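Local coordinates for protein diacylglycerol kinase (Bacillus anthracis, PDB 3S40) that probably phosphorylates diacylglycerol to phosphatidic acid at the expense of ATP, as a bacterial lipid kinase of the diacylglycerol kinase family, at residues 137-145 with 264-275; 179-187 with 193-201. All blocks are in the same frame, centred on the assembly; numbering follows the deposited sequence.

Interaction 1: 137-145 with 264-275; sequences HFLNFWGIG and IETEEEKEVDTD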
loop_
_atom_site.group_PDB
_atom_site.type_symbol
_atom_site.label_atom_id
_atom_site.label_comp_id
_atom_site.label_asym_id
_atom_site.label_seq_id
_atom_site.Cartn_x
_atom_site.Cartn_y
_atom_site.Cartn_z
ATOM N N HIS A 137 -7.123 8.416 2.515
ATOM C CA HIS A 137 -6.819 6.984 2.650
ATOM C C HIS A 137 -5.444 6.621 2.119
ATOM O O HIS A 137 -5.067 7.062 1.034
ATOM C CB HIS A 137 -7.843 6.113 1.905
ATOM C CG HIS A 137 -9.236 6.231 2.429
ATOM N ND1 HIS A 137 -10.184 7.044 1.844
ATOM C CD2 HIS A 137 -9.845 5.635 3.481
ATOM C CE1 HIS A 137 -11.318 6.942 2.516
ATOM N NE2 HIS A 137 -11.140 6.090 3.512
ATOM N N PHE A 138 -4.710 5.795 2.866
ATOM C CA PHE A 138 -3.494 5.173 2.328
ATOM C C PHE A 138 -3.358 3.695 2.675
ATOM O O PHE A 138 -3.840 3.229 3.708
ATOM C CB PHE A 138 -2.214 5.934 2.716
ATOM C CG PHE A 138 -1.895 5.899 4.183
ATOM C CD1 PHE A 138 -1.018 4.948 4.697
ATOM C CD2 PHE A 138 -2.448 6.834 5.045
ATOM C CE1 PHE A 138 -0.705 4.932 6.056
ATOM C CE2 PHE A 138 -2.142 6.826 6.396
ATOM C CZ PHE A 138 -1.272 5.868 6.908
ATOM N N LEU A 139 -2.678 2.975 1.797
ATOM C CA LEU A 139 -2.526 1.534 1.914
ATOM C C LEU A 139 -1.138 1.169 2.434
ATOM O O LEU A 139 -0.953 0.146 3.104
ATOM C CB LEU A 139 -2.731 0.912 0.538
ATOM C CG LEU A 139 -3.495 -0.399 0.456
ATOM C CD1 LEU A 139 -4.679 -0.363 1.395
ATOM C CD2 LEU A 139 -3.933 -0.641 -0.986
ATOM N N ASN A 140 -0.159 2.012 2.121
ATOM C CA ASN A 140 1.228 1.670 2.381
ATOM C C ASN A 140 1.871 2.425 3.526
ATOM O O ASN A 140 2.303 1.822 4.512
ATOM C CB ASN A 140 2.064 1.836 1.118
ATOM C CG ASN A 140 2.705 0.555 0.698
ATOM O OD1 ASN A 140 2.359 -0.021 -0.335
ATOM N ND2 ASN A 140 3.636 0.077 1.513
ATOM N N PHE A 141 1.940 3.744 3.412
ATOM C CA PHE A 141 2.682 4.481 4.409
ATOM C C PHE A 141 2.334 5.953 4.434
ATOM O O PHE A 141 1.838 6.507 3.465
ATOM C CB PHE A 141 4.193 4.299 4.183
ATOM C CG PHE A 141 4.759 5.207 3.123
ATOM C CD1 PHE A 141 5.311 6.433 3.466
ATOM C CD2 PHE A 141 4.709 4.850 1.785
ATOM C CE1 PHE A 141 5.816 7.276 2.495
ATOM C CE2 PHE A 141 5.210 5.698 0.800
ATOM C CZ PHE A 141 5.765 6.911 1.158
ATOM N N TRP A 142 2.615 6.565 5.574
ATOM C CA TRP A 142 2.511 7.997 5.789
ATOM C C TRP A 142 3.884 8.391 6.355
ATOM O O TRP A 142 4.385 7.740 7.276
ATOM C CB TRP A 142 1.401 8.238 6.811
ATOM C CG TRP A 142 1.193 9.646 7.321
ATOM C CD1 TRP A 142 0.136 10.469 7.040
ATOM C CD2 TRP A 142 2.016 10.364 8.262
ATOM N NE1 TRP A 142 0.262 11.660 7.727
ATOM C CE2 TRP A 142 1.405 11.621 8.481
ATOM C CE3 TRP A 142 3.212 10.073 8.924
ATOM C CZ2 TRP A 142 1.958 12.587 9.326
ATOM C CZ3 TRP A 142 3.754 11.027 9.770
ATOM C CH2 TRP A 142 3.128 12.271 9.962
ATOM N N GLY A 143 4.505 9.424 5.792
ATOM C CA GLY A 143 5.817 9.859 6.239
ATOM C C GLY A 143 6.081 11.361 6.155
ATOM O O GLY A 143 5.673 12.027 5.203
ATOM N N ILE A 144 6.749 11.892 7.179
ATOM C CA ILE A 144 7.276 13.256 7.167
ATOM C C ILE A 144 8.786 13.198 7.402
ATOM O O ILE A 144 9.254 12.411 8.233
ATOM C CB ILE A 144 6.663 14.128 8.289
ATOM C CG1 ILE A 144 6.942 13.511 9.661
ATOM C CG2 ILE A 144 5.168 14.324 8.090
ATOM C CD1 ILE A 144 6.397 14.325 10.826
ATOM N N GLY A 145 9.542 14.015 6.668
ATOM C CA GLY A 145 10.980 14.129 6.879
ATOM C C GLY A 145 11.816 13.633 5.716
ATOM O O GLY A 145 11.298 13.462 4.610
ATOM N N ILE A 264 -0.204 13.276 15.373
ATOM C CA ILE A 264 1.158 13.749 15.196
ATOM C C ILE A 264 1.190 15.261 15.032
ATOM O O ILE A 264 0.565 15.821 14.122
ATOM C CB ILE A 264 1.843 13.121 13.966
ATOM C CG1 ILE A 264 1.644 11.609 13.936
ATOM C CG2 ILE A 264 3.319 13.468 13.947
ATOM C CD1 ILE A 264 0.725 11.162 12.822
ATOM N N GLU A 265 1.942 15.912 15.913
ATOM C CA GLU A 265 2.037 17.358 15.918
ATOM C C GLU A 265 3.501 17.766 15.827
ATOM O O GLU A 265 4.370 17.135 16.433
ATOM C CB GLU A 265 1.392 17.910 17.190
ATOM C CG GLU A 265 1.703 19.366 17.485
ATOM C CD GLU A 265 1.277 19.781 18.887
ATOM O OE1 GLU A 265 0.221 19.297 19.351
ATOM O OE2 GLU A 265 2.002 20.580 19.526
ATOM N N THR A 266 3.766 18.817 15.060
ATOM C CA THR A 266 5.113 19.349 14.904
ATOM C C THR A 266 5.190 20.805 15.351
ATOM O O THR A 266 4.166 21.453 15.579
ATOM C CB THR A 266 5.550 19.303 13.441
ATOM O OG1 THR A 266 4.549 19.946 12.643
ATOM C CG2 THR A 266 5.719 17.866 12.977
ATOM N N GLU A 267 6.416 21.311 15.456
ATOM C CA GLU A 267 6.672 22.707 15.795
ATOM C C GLU A 267 6.123 23.632 14.716
ATOM O O GLU A 267 5.324 24.528 14.990
ATOM C CB GLU A 267 8.174 22.939 15.941
ATOM C CG GLU A 267 8.543 24.120 16.820
ATOM C CD GLU A 267 8.273 23.854 18.294
ATOM O OE1 GLU A 267 8.020 22.684 18.656
ATOM O OE2 GLU A 267 8.315 24.817 19.090
ATOM N N GLU A 268 6.576 23.416 13.487
ATOM C CA GLU A 268 6.053 24.127 12.332
ATOM C C GLU A 268 5.412 23.129 11.391
ATOM O O GLU A 268 5.889 22.006 11.257
ATOM C CB GLU A 268 7.178 24.835 11.587
ATOM C CG GLU A 268 7.790 26.009 12.313
ATOM C CD GLU A 268 8.825 26.712 11.461
ATOM O OE1 GLU A 268 8.761 27.954 11.342
ATOM O OE2 GLU A 268 9.699 26.015 10.903
ATOM N N GLU A 269 4.335 23.536 10.733
ATOM C CA GLU A 269 3.737 22.706 9.701
ATOM C C GLU A 269 4.816 22.062 8.831
ATOM O O GLU A 269 5.751 22.733 8.387
ATOM C CB GLU A 269 2.805 23.544 8.831
ATOM C CG GLU A 269 2.345 22.853 7.574
ATOM C CD GLU A 269 1.130 23.527 6.964
ATOM O OE1 GLU A 269 0.380 24.205 7.708
ATOM O OE2 GLU A 269 0.925 23.382 5.740
ATOM N N LYS A 270 4.697 20.752 8.619
ATOM C CA LYS A 270 5.547 20.029 7.670
ATOM C C LYS A 270 4.675 19.311 6.635
ATOM O O LYS A 270 3.493 19.051 6.871
ATOM C CB LYS A 270 6.456 19.026 8.389
ATOM C CG LYS A 270 7.379 19.649 9.437
ATOM C CD LYS A 270 8.331 18.625 10.046
ATOM C CE LYS A 270 9.422 18.214 9.063
ATOM N NZ LYS A 270 10.481 19.257 8.920
ATOM N N GLU A 271 5.262 18.995 5.490
ATOM C CA GLU A 271 4.525 18.338 4.420
ATOM C C GLU A 271 4.537 16.828 4.613
ATOM O O GLU A 271 5.516 16.264 5.111
ATOM C CB GLU A 271 5.137 18.692 3.069
ATOM C CG GLU A 271 4.497 17.986 1.892
ATOM C CD GLU A 271 5.122 18.397 0.569
ATOM O OE1 GLU A 271 6.342 18.675 0.551
ATOM O OE2 GLU A 271 4.392 18.450 -0.446
ATOM N N VAL A 272 3.454 16.172 4.210
ATOM C CA VAL A 272 3.340 14.725 4.367
ATOM C C VAL A 272 3.427 13.980 3.036
ATOM O O VAL A 272 2.874 14.425 2.033
ATOM C CB VAL A 272 2.023 14.336 5.058
ATOM C CG1 VAL A 272 1.782 12.826 4.950
ATOM C CG2 VAL A 272 2.024 14.796 6.513
ATOM N N ASP A 273 4.121 12.845 3.046
ATOM C CA ASP A 273 4.196 11.974 1.884
ATOM C C ASP A 273 3.455 10.652 2.139
ATOM O O ASP A 273 3.526 10.087 3.231
ATOM C CB ASP A 273 5.651 11.702 1.537
ATOM C CG ASP A 273 5.805 10.933 0.247
ATOM O OD1 ASP A 273 5.486 9.724 0.237
ATOM O OD2 ASP A 273 6.251 11.535 -0.756
ATOM N N THR A 274 2.739 10.170 1.128
ATOM C CA THR A 274 2.046 8.887 1.215
ATOM C C THR A 274 2.334 8.018 0.002
ATOM O O THR A 274 3.242 8.291 -0.779
ATOM C CB THR A 274 0.533 9.058 1.288
ATOM O OG1 THR A 274 0.086 9.762 0.124
ATOM C CG2 THR A 274 0.135 9.823 2.533
ATOM N N ASP A 275 1.538 6.969 -0.154
ATOM C CA ASP A 275 1.763 5.994 -1.213
ATOM C C ASP A 275 2.225 6.673 -2.498
ATOM O O ASP A 275 1.417 6.959 -3.382
ATOM C CB ASP A 275 0.495 5.174 -1.476
ATOM C CG ASP A 275 -0.159 4.669 -0.193
ATOM O OD1 ASP A 275 -1.304 4.160 -0.266
ATOM O OD2 ASP A 275 0.460 4.794 0.888
#

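Interaction 2: 179-187 with 193-201; sequences ETFPVKITY and EDEAVLVMV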
loop_
_atom_site.group_PDB
_atom_site.type_symbol
_atom_site.label_atom_id
_atom_site.label_comp_id
_atom_site.label_asym_id
_atom_site.label_seq_id
_atom_site.Cartn_x
_atom_site.Cartn_y
_atom_site.Cartn_z
ATOM N N GLU A 179 18.245 19.674 9.856
ATOM C CA GLU A 179 17.772 18.356 9.448
ATOM C C GLU A 179 16.750 17.793 10.434
ATOM O O GLU A 179 15.711 17.277 10.026
ATOM C CB GLU A 179 18.943 17.385 9.306
ATOM C CG GLU A 179 19.756 17.229 10.582
ATOM C CD GLU A 179 20.541 15.937 10.616
ATOM O OE1 GLU A 179 20.633 15.273 9.562
ATOM O OE2 GLU A 179 21.058 15.585 11.698
ATOM N N THR A 180 17.049 17.889 11.729
ATOM C CA THR A 180 16.167 17.346 12.759
ATOM C C THR A 180 15.035 18.316 13.065
ATOM O O THR A 180 15.183 19.524 12.899
ATOM C CB THR A 180 16.926 17.026 14.062
ATOM O OG1 THR A 180 16.998 18.198 14.879
ATOM C CG2 THR A 180 18.334 16.536 13.758
ATOM N N PHE A 181 13.900 17.776 13.502
ATOM C CA PHE A 181 12.736 18.589 13.844
ATOM C C PHE A 181 11.986 17.963 15.012
ATOM O O PHE A 181 11.939 16.738 15.136
ATOM C CB PHE A 181 11.804 18.730 12.642
ATOM C CG PHE A 181 11.272 17.421 12.142
ATOM C CD1 PHE A 181 10.170 16.832 12.744
ATOM C CD2 PHE A 181 11.883 16.770 11.081
ATOM C CE1 PHE A 181 9.680 15.614 12.290
ATOM C CE2 PHE A 181 11.399 15.552 10.619
ATOM C CZ PHE A 181 10.296 14.972 11.226
ATOM N N PRO A 182 11.394 18.804 15.872
ATOM C CA PRO A 182 10.650 18.330 17.039
ATOM C C PRO A 182 9.268 17.802 16.662
ATOM O O PRO A 182 8.610 18.318 15.754
ATOM C CB PRO A 182 10.513 19.589 17.895
ATOM C CG PRO A 182 10.488 20.695 16.907
ATOM C CD PRO A 182 11.401 20.275 15.785
ATOM N N VAL A 183 8.834 16.774 17.382
ATOM C CA VAL A 183 7.576 16.120 17.103
ATOM C C VAL A 183 6.940 15.717 18.419
ATOM O O VAL A 183 7.627 15.437 19.410
ATOM C CB VAL A 183 7.769 14.861 16.208
ATOM C CG1 VAL A 183 8.341 13.692 17.027
ATOM C CG2 VAL A 183 6.456 14.453 15.556
ATOM N N LYS A 184 5.617 15.712 18.418
ATOM C CA LYS A 184 4.839 15.279 19.560
ATOM C C LYS A 184 3.844 14.264 19.016
ATOM O O LYS A 184 3.110 14.560 18.065
ATOM C CB LYS A 184 4.102 16.475 20.158
ATOM C CG LYS A 184 3.709 16.323 21.610
ATOM C CD LYS A 184 3.266 17.661 22.197
ATOM C CE LYS A 184 4.090 18.833 21.648
ATOM N NZ LYS A 184 5.562 18.667 21.821
ATOM N N ILE A 185 3.830 13.064 19.590
ATOM C CA ILE A 185 2.932 12.019 19.095
ATOM C C ILE A 185 2.061 11.493 20.213
ATOM O O ILE A 185 2.569 11.045 21.237
ATOM C CB ILE A 185 3.708 10.828 18.460
ATOM C CG1 ILE A 185 4.628 11.312 17.329
ATOM C CG2 ILE A 185 2.740 9.771 17.940
ATOM C CD1 ILE A 185 5.526 10.232 16.731
ATOM N N THR A 186 0.749 11.569 20.022
ATOM C CA THR A 186 -0.205 10.921 20.922
ATOM C C THR A 186 -0.760 9.682 20.237
ATOM O O THR A 186 -1.183 9.734 19.078
ATOM C CB THR A 186 -1.390 11.843 21.271
ATOM O OG1 THR A 186 -2.174 12.091 20.091
ATOM C CG2 THR A 186 -0.897 13.162 21.838
ATOM N N TYR A 187 -0.770 8.564 20.946
ATOM C CA TYR A 187 -1.229 7.335 20.330
ATOM C C TYR A 187 -1.949 6.481 21.348
ATOM O O TYR A 187 -1.338 5.955 22.276
ATOM C CB TYR A 187 -0.051 6.576 19.726
ATOM C CG TYR A 187 1.020 6.260 20.732
ATOM C CD1 TYR A 187 1.078 5.011 21.346
ATOM C CD2 TYR A 187 1.957 7.216 21.096
ATOM C CE1 TYR A 187 2.052 4.721 22.289
ATOM C CE2 TYR A 187 2.938 6.935 22.034
ATOM C CZ TYR A 187 2.984 5.688 22.625
ATOM O OH TYR A 187 3.958 5.408 23.558
ATOM N N GLU A 193 7.343 12.740 22.878
ATOM C CA GLU A 193 7.949 13.984 22.419
ATOM C C GLU A 193 9.442 13.796 22.234
ATOM O O GLU A 193 10.116 13.208 23.089
ATOM C CB GLU A 193 7.697 15.111 23.416
ATOM C CG GLU A 193 6.459 15.931 23.125
ATOM C CD GLU A 193 5.958 16.682 24.346
ATOM O OE1 GLU A 193 5.775 16.041 25.406
ATOM O OE2 GLU A 193 5.754 17.912 24.249
ATOM N N ASP A 194 9.962 14.292 21.117
ATOM C CA ASP A 194 11.394 14.208 20.873
ATOM C C ASP A 194 11.836 14.928 19.607
ATOM O O ASP A 194 11.038 15.557 18.913
ATOM C CB ASP A 194 11.847 12.744 20.823
ATOM C CG ASP A 194 13.103 12.496 21.636
ATOM O OD1 ASP A 194 13.144 12.919 22.814
ATOM O OD2 ASP A 194 14.050 11.886 21.095
ATOM N N GLU A 195 13.130 14.832 19.334
ATOM C CA GLU A 195 13.732 15.404 18.145
ATOM C C GLU A 195 13.946 14.269 17.160
ATOM O O GLU A 195 14.704 13.333 17.434
ATOM C CB GLU A 195 15.079 16.039 18.503
ATOM C CG GLU A 195 15.641 17.007 17.470
ATOM C CD GLU A 195 14.974 18.371 17.523
ATOM O OE1 GLU A 195 13.952 18.510 18.231
ATOM O OE2 GLU A 195 15.475 19.304 16.859
ATOM N N ALA A 196 13.273 14.351 16.017
ATOM C CA ALA A 196 13.312 13.286 15.021
ATOM C C ALA A 196 13.809 13.787 13.683
ATOM O O ALA A 196 13.578 14.933 13.315
ATOM C CB ALA A 196 11.925 12.672 14.845
ATOM N N VAL A 197 14.479 12.910 12.949
ATOM C CA VAL A 197 14.848 13.208 11.574
ATOM C C VAL A 197 13.788 12.648 10.616
ATOM O O VAL A 197 13.582 13.174 9.519
ATOM C CB VAL A 197 16.254 12.659 11.227
ATOM C CG1 VAL A 197 16.503 11.316 11.904
ATOM C CG2 VAL A 197 16.422 12.545 9.724
ATOM N N LEU A 198 13.104 11.589 11.049
ATOM C CA LEU A 198 12.104 10.926 10.216
ATOM C C LEU A 198 10.951 10.356 11.047
ATOM O O LEU A 198 11.166 9.736 12.087
ATOM C CB LEU A 198 12.762 9.812 9.399
ATOM C CG LEU A 198 11.830 8.881 8.623
ATOM C CD1 LEU A 198 11.371 9.531 7.323
ATOM C CD2 LEU A 198 12.518 7.566 8.339
ATOM N N VAL A 199 9.724 10.574 10.594
ATOM C CA VAL A 199 8.570 9.977 11.253
ATOM C C VAL A 199 7.723 9.220 10.251
ATOM O O VAL A 199 7.359 9.748 9.203
ATOM C CB VAL A 199 7.691 11.024 11.932
ATOM C CG1 VAL A 199 6.509 10.350 12.614
ATOM C CG2 VAL A 199 8.518 11.835 12.939
HETATM N N MSE A 200 7.405 7.977 10.576
HETATM C CA MSE A 200 6.561 7.207 9.690
HETATM C C MSE A 200 5.526 6.326 10.343
HETATM O O MSE A 200 5.713 5.816 11.453
HETATM C CB MSE A 200 7.397 6.410 8.731
HETATM C CG MSE A 200 7.730 7.253 7.556
HETATM SE SE MSE A 200 8.756 6.242 6.380
HETATM C CE MSE A 200 7.585 4.640 6.267
ATOM N N VAL A 201 4.430 6.169 9.609
ATOM C CA VAL A 201 3.301 5.366 10.007
ATOM C C VAL A 201 3.078 4.348 8.907
ATOM O O VAL A 201 2.737 4.704 7.790
ATOM C CB VAL A 201 2.050 6.239 10.176
ATOM C CG1 VAL A 201 0.917 5.429 10.782
ATOM C CG2 VAL A 201 2.380 7.419 11.057
#

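Interaction 1: 137-145 with 264-275
The indole of Trp142 lies between two aliphatic side chains that reach it from opposite faces. Val272 sends CG1 over the pyrrole part, 3.6 Å from the centroid of the Trp142 five-membered ring, while Ile264 places CD1 over the benzo part on the other face, 4.1 Å from the centroid of the Trp142 six-membered ring; both are CH-pi contacts. With CG of Trp142 anti to its backbone N (chi1 173°), the indole extends into the layer between strands 264-266 and 271-274. Its NE1, buried against the Val272 methyls, stays an unmet N-H. Next to it, the Ile144 and Val272 side chains cross obliquely, their CG2 methyls 3.5 Å apart, and Ile144 CD1 meets Thr266 CG2 tip to tip. This is the interior of a beta sandwich, in keeping with the YegS-type C-terminal domain: strands 141-144 and 271-274 run antiparallel in one sheet, and strand 264-266 belongs to the facing one. Gly143 and Asp273 form the hydrogen-bonded pair, with Gly143 N to Asp273 O and Asp273 N to Gly143 O both 2.8 Å. At the far end the carboxylate of Asp275 gathers three successive amides. Leu139 N meets the syn lone pair of Asp275 OD1 at 2.7 Å, almost straight at 172°. Asp275 OD2 accepts from Asn140 N, which stands above the carboxylate plane, and from Phe141 N, nearly in line with the C-O bond; both come from the same face. This grip fixes the carboxylate's rotation and ties down the turn between strands 136-138 and 141-144.

Interaction 2: 179-187 with 193-201
The ring of Phe181 carries the carbonyl oxygen of Ala196 over one face, 3.3 Å above its plane and displaced toward the rim; the opposite face takes the ammonium of Lys270 in a cation-pi contact. Val197 O and a methyl of Val199 approach the same ring obliquely, the latter with CG2 4.0 Å from Phe181 CZ. A chi1 of 61° brings the ring back over the partner chain. Val183 and Ile185 add methyl contacts to Val199. On the side of Pro182, Lys184, Glu193 and Glu195 charged chains predominate. Lys184 and Glu193 run side by side, and bends at chi3 and chi4 of the lysine fold its NZ back onto Glu193 OE2 in a salt bridge, improbably short as modelled and so doubtful in detail. From just before the strand, Thr180 OG1 donates to Glu195 OE2 at 2.7 Å on the anti side of the carboxylate. Paired backbone bonds at Phe181 with Ala196 and at Val183 with Asp194 hold the hairpin. At Val197 the chain turns a corner, forming with Leu198 a classic beta bulge opposite Val229. Strand 190-196 thus edges one sheet, with 181-187 between it and 261-266, whereas 198-202 lies between 141-144 and 224-230 in the other.

How the interactions relate
The two contacts, with centres about 11 Å apart, lie on the same side of the chain's centre and share both six-stranded antiparallel sheets. In one, strand 181-187 neighbours 261-266, and Lys184 N probably bonds to Glu265 O; in the other, 198-202 neighbours 141-144, and Val201 N probably bonds to Trp142 O. Along the chain 137-145 comes first, then both segments of interaction 2, and 264-275 last, so that interaction 1 brackets the hairpin. Because each contact has strands in both sheets, each spans the two layers, and Phe181 of interaction 2 rests on Ile144 of interaction 1. Together they contribute to the core of the sandwich, apart from the four-stranded parallel sheet.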